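Local coordinates for protein galactose-binding lectin (Enterobacter cloacae subsp. cloacae, PDB 6YF6) that binds a fucoside at a calcium site, probably through the calcium ion, this chain being the C-terminal domain of a larger lectin, at residues A[99-102]-A[103-106]. Residues are numbered along the deposited sequence; the frame is centred on the assembly and turned at random.
Sequences LKQA and NEWV
Ala102 and Asn103 form the corner of a type II beta turn that runs from Gln101 to Glu104. The corner is made by the change from the extended backbone of Ala102 to the positive phi of Asn103 (64°). The turn is closed by a weak hydrogen bond of 3.3 Å from Glu104 N to Gln101 O. A water reinforces it, donating to Gln101 O at 2.8 Å and to Glu104 O at 2.5 Å. The side chains of Gln101 and Glu104 cross at about a right angle. Glu104 has CG anti to the backbone N (chi1 167°), and its extended chain carries OE1 over the foot of the Gln101 chain, 3.3 Å from Gln101 CB. The amide and carboxylate planes are 52° apart. A second water accepts from Gln101 N at 3.1 Å and donates weakly to Glu104 OE1. At the open end of the loop, Leu99 CD2 meets Val106 CG2 at 4.2 Å, and both side chains also touch Ile72 of strand 65-74. The loop links strand 91-98 of one sheet to strand 106-113 of the other. Asn103 and Arg74 share a backbone hydrogen bond, and Arg74 NH1 bonds to Lys100 O. The direct bond across the turn is weak, so the water bridging the two carbonyl oxygens probably adds to the closure, with apolar packing of Leu99 and Val106 at its base.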
ATOM      1  N   LEU A  99       6.470  -6.504  15.662  1.00 32.19           N
ATOM      2  CA  LEU A  99       5.143  -6.573  15.060  1.00 33.20           C
ATOM      3  C   LEU A  99       4.159  -7.088  16.098  1.00 35.52           C
ATOM      4  O   LEU A  99       4.364  -8.168  16.669  1.00 38.87           O
ATOM      5  CB  LEU A  99       5.159  -7.481  13.837  1.00 29.93           C
ATOM      6  CG  LEU A  99       6.224  -7.163  12.787  1.00 27.87           C
ATOM      7  CD1 LEU A  99       6.173  -8.181  11.659  1.00 28.36           C
ATOM      8  CD2 LEU A  99       6.053  -5.749  12.252  1.00 25.54           C
ATOM      9  N   LYS A 100       3.085  -6.346  16.352  1.00 33.99           N
ATOM     10  CA  LYS A 100       2.211  -6.672  17.473  1.00 33.58           C
ATOM     11  C   LYS A 100       0.771  -6.974  17.047  1.00 31.12           C
ATOM     12  O   LYS A 100       0.338  -8.098  17.236  1.00 31.37           O
ATOM     13  CB  LYS A 100       2.311  -5.568  18.525  1.00 40.07           C
ATOM     14  CG  LYS A 100       3.740  -5.114  18.797  1.00 46.75           C
ATOM     15  CD  LYS A 100       3.784  -3.761  19.486  1.00 57.54           C
ATOM     16  CE  LYS A 100       4.278  -3.878  20.920  1.00 66.28           C
ATOM     17  NZ  LYS A 100       4.929  -2.620  21.378  1.00 72.21           N
ATOM     18  N   GLN A 101       0.050  -6.035  16.450  1.00 30.47           N
ATOM     19  CA  GLN A 101      -1.358  -6.312  16.135  1.00 33.04           C
ATOM     20  C   GLN A 101      -1.480  -7.116  14.844  1.00 27.78           C
ATOM     21  O   GLN A 101      -0.916  -6.738  13.813  1.00 25.66           O
ATOM     22  CB  GLN A 101      -2.138  -5.003  16.017  1.00 45.88           C
ATOM     23  CG  GLN A 101      -3.633  -5.193  15.822  1.00 62.83           C
ATOM     24  CD  GLN A 101      -4.451  -4.046  16.382  1.00 83.20           C
ATOM     25  OE1 GLN A 101      -5.184  -3.379  15.652  1.00 90.50           O
ATOM     26  NE2 GLN A 101      -4.334  -3.813  17.686  1.00 91.55           N
ATOM     27  N   ALA A 102      -2.214  -8.226  14.902  1.00 27.38           N
ATOM     28  CA  ALA A 102      -2.383  -9.067  13.725  1.00 28.17           C
ATOM     29  C   ALA A 102      -3.087  -8.290  12.619  1.00 27.83           C
ATOM     30  O   ALA A 102      -4.080  -7.599  12.864  1.00 29.36           O
ATOM     31  CB  ALA A 102      -3.177 -10.324  14.081  1.00 30.87           C
ATOM     32  N   ASN A 103      -2.549  -8.387  11.405  1.00 29.11           N
ATOM     33  CA  ASN A 103      -3.142  -7.806  10.201  1.00 31.77           C
ATOM     34  C   ASN A 103      -3.212  -6.284  10.244  1.00 33.29           C
ATOM     35  O   ASN A 103      -4.019  -5.678   9.530  1.00 36.20           O
ATOM     36  CB  ASN A 103      -4.528  -8.404   9.949  1.00 35.54           C
ATOM     37  CG  ASN A 103      -4.489  -9.915   9.888  1.00 33.74           C
ATOM     38  OD1 ASN A 103      -3.842 -10.493   9.014  1.00 29.72           O
ATOM     39  ND2 ASN A 103      -5.157 -10.566  10.832  1.00 35.59           N
ATOM     40  N   GLU A 104      -2.375  -5.647  11.056  1.00 31.09           N
ATOM     41  CA  GLU A 104      -2.132  -4.211  10.962  1.00 32.25           C
ATOM     42  C   GLU A 104      -0.875  -4.031  10.120  1.00 26.71           C
ATOM     43  O   GLU A 104       0.226  -4.403  10.546  1.00 24.39           O
ATOM     44  CB  GLU A 104      -1.973  -3.570  12.337  1.00 37.96           C
ATOM     45  CG  GLU A 104      -1.414  -2.155  12.275  1.00 44.58           C
ATOM     46  CD  GLU A 104      -1.526  -1.410  13.590  1.00 49.95           C
ATOM     47  OE1 GLU A 104      -1.800  -2.053  14.626  1.00 51.06           O
ATOM     48  OE2 GLU A 104      -1.341  -0.174  13.584  1.00 52.14           O
ATOM     49  N   TRP A 105      -1.033  -3.484   8.924  1.00 27.90           N
ATOM     50  CA  TRP A 105       0.082  -3.327   8.003  1.00 27.30           C
ATOM     51  C   TRP A 105       0.820  -2.034   8.328  1.00 29.42           C
ATOM     52  O   TRP A 105       0.216  -0.958   8.373  1.00 30.37           O
ATOM     53  CB  TRP A 105      -0.411  -3.354   6.559  1.00 27.75           C
ATOM     54  CG  TRP A 105      -0.824  -4.748   6.146  1.00 26.60           C
ATOM     55  CD1 TRP A 105      -2.078  -5.289   6.215  1.00 27.59           C
ATOM     56  CD2 TRP A 105       0.025  -5.776   5.623  1.00 24.34           C
ATOM     57  NE1 TRP A 105      -2.061  -6.587   5.763  1.00 26.30           N
ATOM     58  CE2 TRP A 105      -0.782  -6.911   5.395  1.00 24.42           C
ATOM     59  CE3 TRP A 105       1.391  -5.849   5.331  1.00 23.04           C
ATOM     60  CZ2 TRP A 105      -0.270  -8.100   4.881  1.00 23.73           C
ATOM     61  CZ3 TRP A 105       1.899  -7.033   4.821  1.00 22.82           C
ATOM     62  CH2 TRP A 105       1.068  -8.142   4.600  1.00 23.01           C
ATOM     63  N   VAL A 106       2.122  -2.153   8.579  1.00 30.14           N
ATOM     64  CA  VAL A 106       2.974  -1.027   8.919  1.00 31.52           C
ATOM     65  C   VAL A 106       4.151  -1.022   7.954  1.00 27.81           C
ATOM     66  O   VAL A 106       4.378  -1.975   7.209  1.00 26.07           O
ATOM     67  CB  VAL A 106       3.471  -1.084  10.379  1.00 32.43           C
ATOM     68  CG1 VAL A 106       2.296  -1.158  11.342  1.00 36.08           C
ATOM     69  CG2 VAL A 106       4.408  -2.268  10.577  1.00 29.05           C
TER
HETATM   70  O   HOH W   1       1.258  -5.884  12.317  1.00 22.80           O
HETATM   71  O   HOH W   2       1.036  -3.308  15.470  1.00 33.25           O